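Local coordinates for protein D-hydantoinase (Ralstonia pickettii, PDB 1NFG) that probably catalyses the stereospecific hydrolysis of the cyclic amide bond of D-hydantoin derivatives, using two zinc ions per subunit, at residues His181-Asp186 with Thr286-Ala291; Val56-Glu61 with Val310-Cys315; Lys282-Pro287 with Arg331-Gly336. All coordinates share one frame; numbering follows the deposited sequence.

Contact 1. Residues His181-Asp186 with Thr286-Ala291. With ZN (zinc ion), chain F.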
loop_
_atom_site.group_PDB
_atom_site.type_symbol
_atom_site.label_atom_id
_atom_site.label_comp_id
_atom_site.label_asym_id
_atom_site.label_seq_id
_atom_site.Cartn_x
_atom_site.Cartn_y
_atom_site.Cartn_z
ATOM N N HIS A 181 4.564 13.490 19.779
ATOM C CA HIS A 181 5.920 13.341 19.267
ATOM C C HIS A 181 5.996 11.825 19.076
ATOM O O HIS A 181 6.065 11.079 20.051
ATOM C CB HIS A 181 6.917 13.799 20.327
ATOM C CG HIS A 181 8.341 13.490 19.997
ATOM N ND1 HIS A 181 9.254 14.466 19.668
ATOM C CD2 HIS A 181 9.016 12.317 19.967
ATOM C CE1 HIS A 181 10.434 13.910 19.453
ATOM N NE2 HIS A 181 10.317 12.605 19.628
ATOM N N ALA A 182 5.966 11.368 17.827
ATOM C CA ALA A 182 5.961 9.934 17.561
ATOM C C ALA A 182 7.273 9.253 17.188
ATOM O O ALA A 182 7.703 9.256 16.038
ATOM C CB ALA A 182 4.897 9.615 16.505
ATOM N N GLU A 183 7.897 8.655 18.189
ATOM C CA GLU A 183 9.126 7.899 18.010
ATOM C C GLU A 183 9.040 6.799 19.040
ATOM O O GLU A 183 8.491 7.014 20.121
ATOM C CB GLU A 183 10.352 8.741 18.309
ATOM C CG GLU A 183 10.931 9.456 17.134
ATOM C CD GLU A 183 12.180 10.185 17.531
ATOM O OE1 GLU A 183 12.114 10.887 18.554
ATOM O OE2 GLU A 183 13.217 10.064 16.845
ATOM N N ASN A 184 9.544 5.617 18.708
ATOM C CA ASN A 184 9.528 4.536 19.673
ATOM C C ASN A 184 10.789 4.723 20.506
ATOM O O ASN A 184 11.899 4.370 20.080
ATOM C CB ASN A 184 9.530 3.178 18.990
ATOM C CG ASN A 184 9.478 2.042 19.986
ATOM O OD1 ASN A 184 10.403 1.871 20.789
ATOM N ND2 ASN A 184 8.393 1.264 19.956
ATOM N N GLY A 185 10.595 5.306 21.690
ATOM C CA GLY A 185 11.693 5.595 22.595
ATOM C C GLY A 185 12.553 4.411 22.965
ATOM O O GLY A 185 13.781 4.507 22.977
ATOM N N ASP A 186 11.913 3.292 23.271
ATOM C CA ASP A 186 12.647 2.101 23.638
ATOM C C ASP A 186 13.507 1.638 22.477
ATOM O O ASP A 186 14.678 1.301 22.665
ATOM C CB ASP A 186 11.676 1.015 24.079
ATOM C CG ASP A 186 10.820 1.463 25.245
ATOM O OD1 ASP A 186 11.380 2.115 26.156
ATOM O OD2 ASP A 186 9.605 1.169 25.255
ATOM N N THR A 286 15.495 16.303 16.854
ATOM C CA THR A 286 14.692 15.097 16.777
ATOM C C THR A 286 13.270 15.319 16.268
ATOM O O THR A 286 12.614 16.283 16.655
ATOM C CB THR A 286 14.629 14.442 18.172
ATOM O OG1 THR A 286 15.955 14.083 18.582
ATOM C CG2 THR A 286 13.739 13.209 18.163
ATOM N N PRO A 287 12.778 14.423 15.390
ATOM C CA PRO A 287 13.503 13.257 14.877
ATOM C C PRO A 287 14.729 13.689 14.083
ATOM O O PRO A 287 14.875 14.865 13.746
ATOM C CB PRO A 287 12.456 12.553 14.029
ATOM C CG PRO A 287 11.206 12.799 14.805
ATOM C CD PRO A 287 11.332 14.277 15.130
ATOM N N PRO A 288 15.625 12.744 13.764
ATOM C CA PRO A 288 16.845 13.058 13.013
ATOM C C PRO A 288 16.610 13.564 11.597
ATOM O O PRO A 288 15.591 13.261 10.977
ATOM C CB PRO A 288 17.601 11.724 12.995
ATOM C CG PRO A 288 17.006 10.946 14.112
ATOM C CD PRO A 288 15.553 11.302 14.047
ATOM N N ALA A 289 17.575 14.328 11.091
ATOM C CA ALA A 289 17.514 14.834 9.729
ATOM C C ALA A 289 17.507 13.595 8.837
ATOM O O ALA A 289 18.247 12.640 9.086
ATOM C CB ALA A 289 18.732 15.678 9.435
ATOM N N ARG A 290 16.683 13.610 7.797
ATOM C CA ARG A 290 16.582 12.471 6.897
ATOM C C ARG A 290 17.436 12.579 5.633
ATOM O O ARG A 290 18.616 12.920 5.702
ATOM C CB ARG A 290 15.117 12.259 6.535
ATOM C CG ARG A 290 14.215 12.109 7.753
ATOM C CD ARG A 290 14.763 11.068 8.716
ATOM N NE ARG A 290 13.785 10.698 9.733
ATOM C CZ ARG A 290 14.042 9.887 10.756
ATOM N NH1 ARG A 290 15.251 9.359 10.903
ATOM N NH2 ARG A 290 13.085 9.603 11.630
ATOM N N ALA A 291 16.846 12.277 4.479
ATOM C CA ALA A 291 17.573 12.346 3.214
ATOM C C ALA A 291 16.856 13.244 2.213
ATOM O O ALA A 291 15.693 13.603 2.419
ATOM C CB ALA A 291 17.732 10.956 2.637
HETATM ZN ZN ZN F . 9.458 16.821 19.343
HETATM O O HOH W 1 13.162 8.508 14.450
HETATM O O HOH W 2 11.434 17.706 19.055
#
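His-181 and Glu-183 face Thr-286 and the two prolines after it beside the binuclear zinc site of an amidohydrolase TIM barrel. His-181 follows barrel strand 178-180 and binds one zinc ion through ND1 at 2.4 Å; His-237 and the carboxylated Lys-148 complete that site. With CG anti to the backbone N (chi1 171°), the ring reaches across so that CE1 lies 3.6 Å from CG2 of Thr-286. The methyl group meets the ring at its edge, near the ring plane, and the two side chains cross at about a right angle.

A second layer positions this pair. NE2 of His-181 turns toward a carboxylate oxygen of Glu-183, although the exact place of that oxygen is doubtful, and Arg-210 forms a salt bridge with the same carboxylate. CD of Glu-183 packs 3.9 Å from CG of Pro-287, while OE2 lies 3.8 Å from CD of Pro-288. One water accepts from NH2 of Arg-290 and donates to Glu-183 OE2 at 2.9 Å, linking opposite charges that do not touch. Thr-286, a probable substrate-binding residue, precedes a cis peptide bond; its carbonyl O receives a bond of 3.0 Å from the zinc-bound water.

Contact 2. Residues Val56-Glu61 with Val310-Cys315. With ZN (zinc ion), chain E.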
loop_
_atom_site.group_PDB
_atom_site.type_symbol
_atom_site.label_atom_id
_atom_site.label_comp_id
_atom_site.label_asym_id
_atom_site.label_seq_id
_atom_site.Cartn_x
_atom_site.Cartn_y
_atom_site.Cartn_z
ATOM N N VAL A 56 2.941 27.381 15.131
ATOM C CA VAL A 56 2.333 26.583 16.187
ATOM C C VAL A 56 3.239 25.531 16.825
ATOM O O VAL A 56 2.754 24.626 17.504
ATOM C CB VAL A 56 1.041 25.891 15.679
ATOM C CG1 VAL A 56 0.098 26.938 15.102
ATOM C CG2 VAL A 56 1.374 24.821 14.638
ATOM N N HIS A 57 4.547 25.641 16.627
ATOM C CA HIS A 57 5.452 24.667 17.227
ATOM C C HIS A 57 6.758 25.306 17.680
ATOM O O HIS A 57 7.769 25.231 16.977
ATOM C CB HIS A 57 5.742 23.532 16.240
ATOM C CG HIS A 57 6.435 22.350 16.851
ATOM N ND1 HIS A 57 6.297 21.069 16.354
ATOM C CD2 HIS A 57 7.266 22.248 17.916
ATOM C CE1 HIS A 57 7.009 20.234 17.089
ATOM N NE2 HIS A 57 7.606 20.924 18.043
ATOM N N THR A 58 6.732 25.925 18.860
ATOM C CA THR A 58 7.918 26.569 19.413
ATOM C C THR A 58 8.206 26.166 20.852
ATOM O O THR A 58 7.311 25.766 21.604
ATOM C CB THR A 58 7.805 28.114 19.397
ATOM O OG1 THR A 58 6.640 28.519 20.131
ATOM C CG2 THR A 58 7.717 28.630 17.983
ATOM N N HIS A 59 9.479 26.277 21.215
ATOM C CA HIS A 59 9.960 25.991 22.561
ATOM C C HIS A 59 10.834 27.199 22.864
ATOM O O HIS A 59 12.045 27.095 23.063
ATOM C CB HIS A 59 10.781 24.705 22.572
ATOM C CG HIS A 59 10.009 23.498 22.133
ATOM N ND1 HIS A 59 8.875 23.064 22.784
ATOM C CD2 HIS A 59 10.205 22.639 21.104
ATOM C CE1 HIS A 59 8.405 21.989 22.176
ATOM N NE2 HIS A 59 9.193 21.711 21.154
ATOM N N VAL A 60 10.177 28.353 22.855
ATOM C CA VAL A 60 10.786 29.653 23.082
ATOM C C VAL A 60 11.704 29.760 24.309
ATOM O O VAL A 60 12.801 30.314 24.219
ATOM C CB VAL A 60 9.672 30.712 23.150
ATOM C CG1 VAL A 60 10.230 32.027 23.562
ATOM C CG2 VAL A 60 9.013 30.838 21.788
ATOM N N GLU A 61 11.253 29.234 25.447
ATOM C CA GLU A 61 12.031 29.264 26.686
ATOM C C GLU A 61 11.952 27.891 27.344
ATOM O O GLU A 61 10.873 27.426 27.710
ATOM C CB GLU A 61 11.475 30.322 27.635
ATOM C CG GLU A 61 12.534 31.040 28.444
ATOM C CD GLU A 61 11.943 32.136 29.303
ATOM O OE1 GLU A 61 11.397 31.817 30.375
ATOM O OE2 GLU A 61 12.009 33.316 28.903
ATOM N N VAL A 310 3.800 24.252 8.218
ATOM C CA VAL A 310 5.235 24.006 8.280
ATOM C C VAL A 310 5.669 24.863 9.467
ATOM O O VAL A 310 5.829 26.077 9.328
ATOM C CB VAL A 310 5.989 24.496 7.023
ATOM C CG1 VAL A 310 7.491 24.318 7.228
ATOM C CG2 VAL A 310 5.525 23.733 5.792
ATOM N N SER A 311 5.817 24.240 10.634
ATOM C CA SER A 311 6.224 24.958 11.838
ATOM C C SER A 311 7.730 24.853 11.974
ATOM O O SER A 311 8.375 24.261 11.111
ATOM C CB SER A 311 5.519 24.387 13.072
ATOM O OG SER A 311 5.680 22.983 13.166
ATOM N N SER A 312 8.291 25.411 13.047
ATOM C CA SER A 312 9.746 25.397 13.233
ATOM C C SER A 312 10.348 24.474 14.295
ATOM O O SER A 312 11.475 24.009 14.135
ATOM C CB SER A 312 10.249 26.823 13.507
ATOM O OG SER A 312 9.745 27.323 14.741
ATOM N N ASP A 313 9.615 24.203 15.370
ATOM C CA ASP A 313 10.150 23.380 16.467
ATOM C C ASP A 313 11.424 24.086 16.941
ATOM O O ASP A 313 12.477 23.468 17.129
ATOM C CB ASP A 313 10.465 21.946 16.002
ATOM C CG ASP A 313 10.759 20.995 17.172
ATOM O OD1 ASP A 313 10.297 21.268 18.303
ATOM O OD2 ASP A 313 11.439 19.964 16.958
ATOM N N HIS A 314 11.296 25.397 17.117
ATOM C CA HIS A 314 12.385 26.266 17.549
ATOM C C HIS A 314 12.937 25.959 18.944
ATOM O O HIS A 314 12.198 25.931 19.938
ATOM C CB HIS A 314 11.925 27.732 17.505
ATOM C CG HIS A 314 12.981 28.711 17.918
ATOM N ND1 HIS A 314 13.985 29.124 17.069
ATOM C CD2 HIS A 314 13.210 29.328 19.102
ATOM C CE1 HIS A 314 14.789 29.953 17.712
ATOM N NE2 HIS A 314 14.341 30.093 18.948
ATOM N N CYS A 315 14.245 25.737 18.993
ATOM C CA CYS A 315 14.962 25.461 20.230
ATOM C C CYS A 315 16.218 26.325 20.241
ATOM O O CYS A 315 16.652 26.817 19.197
ATOM C CB CYS A 315 15.354 23.986 20.318
ATOM S SG CYS A 315 13.966 22.882 20.594
HETATM ZN ZN ZN E . 9.093 19.953 19.630
#
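His-57, His-59 and Asp-313 converge on one zinc ion and illustrate how an amidohydrolase TIM barrel builds a metal site where its first and last strands meet. The two histidines form the family's His-X-His motif at the end of strand 48-58, and the aspartate follows strand 310-311. Their donor atoms are His-57 NE2 at 2.4 Å, His-59 NE2 at 2.3 Å and Asp-313 OD1 at 2.2 Å from the zinc; the carboxylated Lys-148 is the remaining protein ligand.

The three groups are turned differently against one another. Asp-313 lies alongside His-57 and points the same way. Its backbone puts CB over a face of the imidazole in a CH-pi contact, 3.8 Å from CB to the ring centroid, and CG, anti to the backbone N (chi1 -169°), carries the carboxylate along the ring so that OD1 reaches the zinc. Ring and carboxylate planes are 53° apart here. NE2 of His-59 comes to the edge of the His-57 ring, in its plane, whereas its own ring stands 73° from the carboxylate and has OD1 at its edge, near its plane, because both atoms bind the zinc. Cys-315 approaches the same ring obliquely, SG lying 3.8 Å from CD2 of His-59.

Two weak backbone hydrogen bonds also run between the segments: Asp-313 N donates to His-57 O at 2.7 Å, and His-59 N to His-314 O at 3.0 Å. At the far side of the His-57 imidazole, ND1 is held by Glu-260, a second-shell carboxylate likely to make NE2 a more electron-rich ligand.

The segments run in nearly the same direction, as expected where the first and last strands of the barrel come together. Strand 85-93 borders Val-56 and Thr-58, strand 257-262 lies against Ser-311 and Asp-313, and helix 73-82 packs on Val-60.

Contact 3. Residues Lys282-Pro287 with Arg331-Gly336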
loop_
_atom_site.group_PDB
_atom_site.type_symbol
_atom_site.label_atom_id
_atom_site.label_comp_id
_atom_site.label_asym_id
_atom_site.label_seq_id
_atom_site.Cartn_x
_atom_site.Cartn_y
_atom_site.Cartn_z
ATOM N N LYS A 282 25.322 20.886 15.669
ATOM C CA LYS A 282 24.308 21.908 15.444
ATOM C C LYS A 282 23.030 21.307 14.878
ATOM O O LYS A 282 21.934 21.803 15.131
ATOM C CB LYS A 282 24.822 22.963 14.466
ATOM C CG LYS A 282 25.971 23.787 14.988
ATOM C CD LYS A 282 26.387 24.834 13.983
ATOM C CE LYS A 282 27.573 25.636 14.482
ATOM N NZ LYS A 282 27.971 26.672 13.487
ATOM N N TYR A 283 23.178 20.226 14.120
ATOM C CA TYR A 283 22.046 19.579 13.471
ATOM C C TYR A 283 21.460 18.430 14.242
ATOM O O TYR A 283 20.718 17.618 13.691
ATOM C CB TYR A 283 22.469 19.131 12.079
ATOM C CG TYR A 283 23.043 20.291 11.322
ATOM C CD1 TYR A 283 22.210 21.227 10.719
ATOM C CD2 TYR A 283 24.416 20.532 11.323
ATOM C CE1 TYR A 283 22.728 22.377 10.144
ATOM C CE2 TYR A 283 24.944 21.679 10.756
ATOM C CZ TYR A 283 24.093 22.598 10.171
ATOM O OH TYR A 283 24.604 23.752 9.633
ATOM N N VAL A 284 21.783 18.365 15.525
ATOM C CA VAL A 284 21.249 17.311 16.356
ATOM C C VAL A 284 19.877 17.720 16.879
ATOM O O VAL A 284 19.753 18.348 17.938
ATOM C CB VAL A 284 22.180 16.992 17.545
ATOM C CG1 VAL A 284 21.508 15.995 18.478
ATOM C CG2 VAL A 284 23.496 16.425 17.035
ATOM N N PHE A 285 18.848 17.384 16.107
ATOM C CA PHE A 285 17.472 17.657 16.500
ATOM C C PHE A 285 16.698 16.365 16.297
ATOM O O PHE A 285 17.190 15.440 15.648
ATOM C CB PHE A 285 16.871 18.808 15.689
ATOM C CG PHE A 285 17.182 18.757 14.227
ATOM C CD1 PHE A 285 16.565 17.827 13.401
ATOM C CD2 PHE A 285 18.093 19.650 13.673
ATOM C CE1 PHE A 285 16.851 17.792 12.047
ATOM C CE2 PHE A 285 18.384 19.623 12.322
ATOM C CZ PHE A 285 17.763 18.693 11.504
ATOM N N THR A 286 15.495 16.303 16.854
ATOM C CA THR A 286 14.692 15.097 16.777
ATOM C C THR A 286 13.270 15.319 16.268
ATOM O O THR A 286 12.614 16.283 16.655
ATOM C CB THR A 286 14.629 14.442 18.172
ATOM O OG1 THR A 286 15.955 14.083 18.582
ATOM C CG2 THR A 286 13.739 13.209 18.163
ATOM N N PRO A 287 12.778 14.423 15.390
ATOM C CA PRO A 287 13.503 13.257 14.877
ATOM C C PRO A 287 14.729 13.689 14.083
ATOM O O PRO A 287 14.875 14.865 13.746
ATOM C CB PRO A 287 12.456 12.553 14.029
ATOM C CG PRO A 287 11.206 12.799 14.805
ATOM C CD PRO A 287 11.332 14.277 15.130
ATOM N N ARG A 331 24.697 11.295 22.828
ATOM C CA ARG A 331 23.522 11.202 23.684
ATOM C C ARG A 331 23.379 12.384 24.632
ATOM O O ARG A 331 22.267 12.760 25.001
ATOM C CB ARG A 331 23.565 9.921 24.506
ATOM C CG ARG A 331 23.464 8.660 23.701
ATOM C CD ARG A 331 23.652 7.489 24.619
ATOM N NE ARG A 331 24.909 7.625 25.345
ATOM C CZ ARG A 331 25.241 6.895 26.404
ATOM N NH1 ARG A 331 24.400 5.973 26.860
ATOM N NH2 ARG A 331 26.410 7.089 27.003
ATOM N N ALA A 332 24.506 12.960 25.033
ATOM C CA ALA A 332 24.489 14.087 25.958
ATOM C C ALA A 332 24.190 15.419 25.271
ATOM O O ALA A 332 23.925 16.420 25.943
ATOM C CB ALA A 332 25.818 14.165 26.704
ATOM N N ILE A 333 24.236 15.432 23.938
ATOM C CA ILE A 333 23.957 16.646 23.170
ATOM C C ILE A 333 22.480 17.011 23.267
ATOM O O ILE A 333 21.617 16.249 22.825
ATOM C CB ILE A 333 24.272 16.465 21.672
ATOM C CG1 ILE A 333 25.721 16.035 21.487
ATOM C CG2 ILE A 333 23.994 17.766 20.928
ATOM C CD1 ILE A 333 26.085 15.716 20.060
ATOM N N PRO A 334 22.164 18.178 23.856
ATOM C CA PRO A 334 20.754 18.568 23.962
ATOM C C PRO A 334 20.133 18.692 22.564
ATOM O O PRO A 334 20.672 19.370 21.684
ATOM C CB PRO A 334 20.817 19.892 24.727
ATOM C CG PRO A 334 22.186 20.422 24.405
ATOM C CD PRO A 334 23.047 19.192 24.458
ATOM N N ASN A 335 19.012 18.005 22.369
ATOM C CA ASN A 335 18.318 17.988 21.083
ATOM C C ASN A 335 17.581 19.277 20.753
ATOM O O ASN A 335 16.931 19.866 21.615
ATOM C CB ASN A 335 17.316 16.825 21.040
ATOM C CG ASN A 335 17.994 15.463 21.035
ATOM O OD1 ASN A 335 17.326 14.425 20.949
ATOM N ND2 ASN A 335 19.323 15.456 21.127
ATOM N N GLY A 336 17.680 19.705 19.496
ATOM C CA GLY A 336 16.986 20.907 19.079
ATOM C C GLY A 336 17.821 21.881 18.286
ATOM O O GLY A 336 19.037 21.963 18.469
#
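Two loops at the probable substrate pocket of the barrel meet here: segment 282-287 belongs to the loop after strand 257-262, while segment 331-336 belongs to the loop after strand 310-311. Each contributes a residue that probably binds substrate, Thr-286 and Asn-335, and the two are hydrogen-bonded to each other. OG1 of Thr-286 donates to OD1 of Asn-335 at 2.8 Å, approaching from above the amide plane, 55° out of it, and thus away from the lone-pair direction. In Asn-335, CG anti to the carbonyl carbon (chi1 -67°) swings the amide toward the 282-287 loop, and the turn of the amide about CB-CG then presents OD1 to the threonine and ND2 to CG1 of Val-284, 3.5 Å away.

A better-directed bond joins the two backbones. Val-284 is the centre of an inverse gamma turn, and its carbonyl O accepts from Gly-336 N at 2.9 Å, nearly straight at 162° and on a lone pair in the carbonyl plane. CA of Asn-335 also approaches Val-284 O, at 3.5 Å, in a CA-H...O contact. Gly-336 adopts backbone angles at which a side chain would collide with the carbonyl O of Asn-335; its N lies 3.6 Å from CA of Phe-285.

Apolar packing extends the join. The side chains of Val-284 and Ile-333 cross at about a right angle, with Val-284 CG1 3.9 Å from Ile-333 CG2 and Val-284 CG2 4.0 Å from Ile-333 CD1.

Around the pair, NZ of Lys-323 hydrogen-bonds to the carbonyl oxygens of Pro-334 and Gly-336. His-206, from helix 204-208, touches Val-284, Thr-286 and Asn-335, while the two loops lead on to helices 292-303 and 343-352, respectively.

Contacts 1 and 2 each hold one metal of the binuclear centre, the two zinc ions lying 3.2 Å apart and sharing the carboxylated Lys-148. The centres of these contacts are 16 Å apart, yet their segments touch where Thr-286 O lies 3.9 Å from Asp-313 OD2. Contact 3 shares Thr-286 and Pro-287 with contact 1, so a single loop first meets the loop carrying Asn-335 and then, from Thr-286 onward, the metal-binding His-181. Contact 3 also meets contact 2: Cys-315 CB packs 3.7 Å from Gly-336 CA. Thr-286 O accepts from the zinc-bound water while OG1 bonds Asn-335, so these probable substrate residues sit beside the metals, the Thr-286 side chain about 6 Å from a zinc ion.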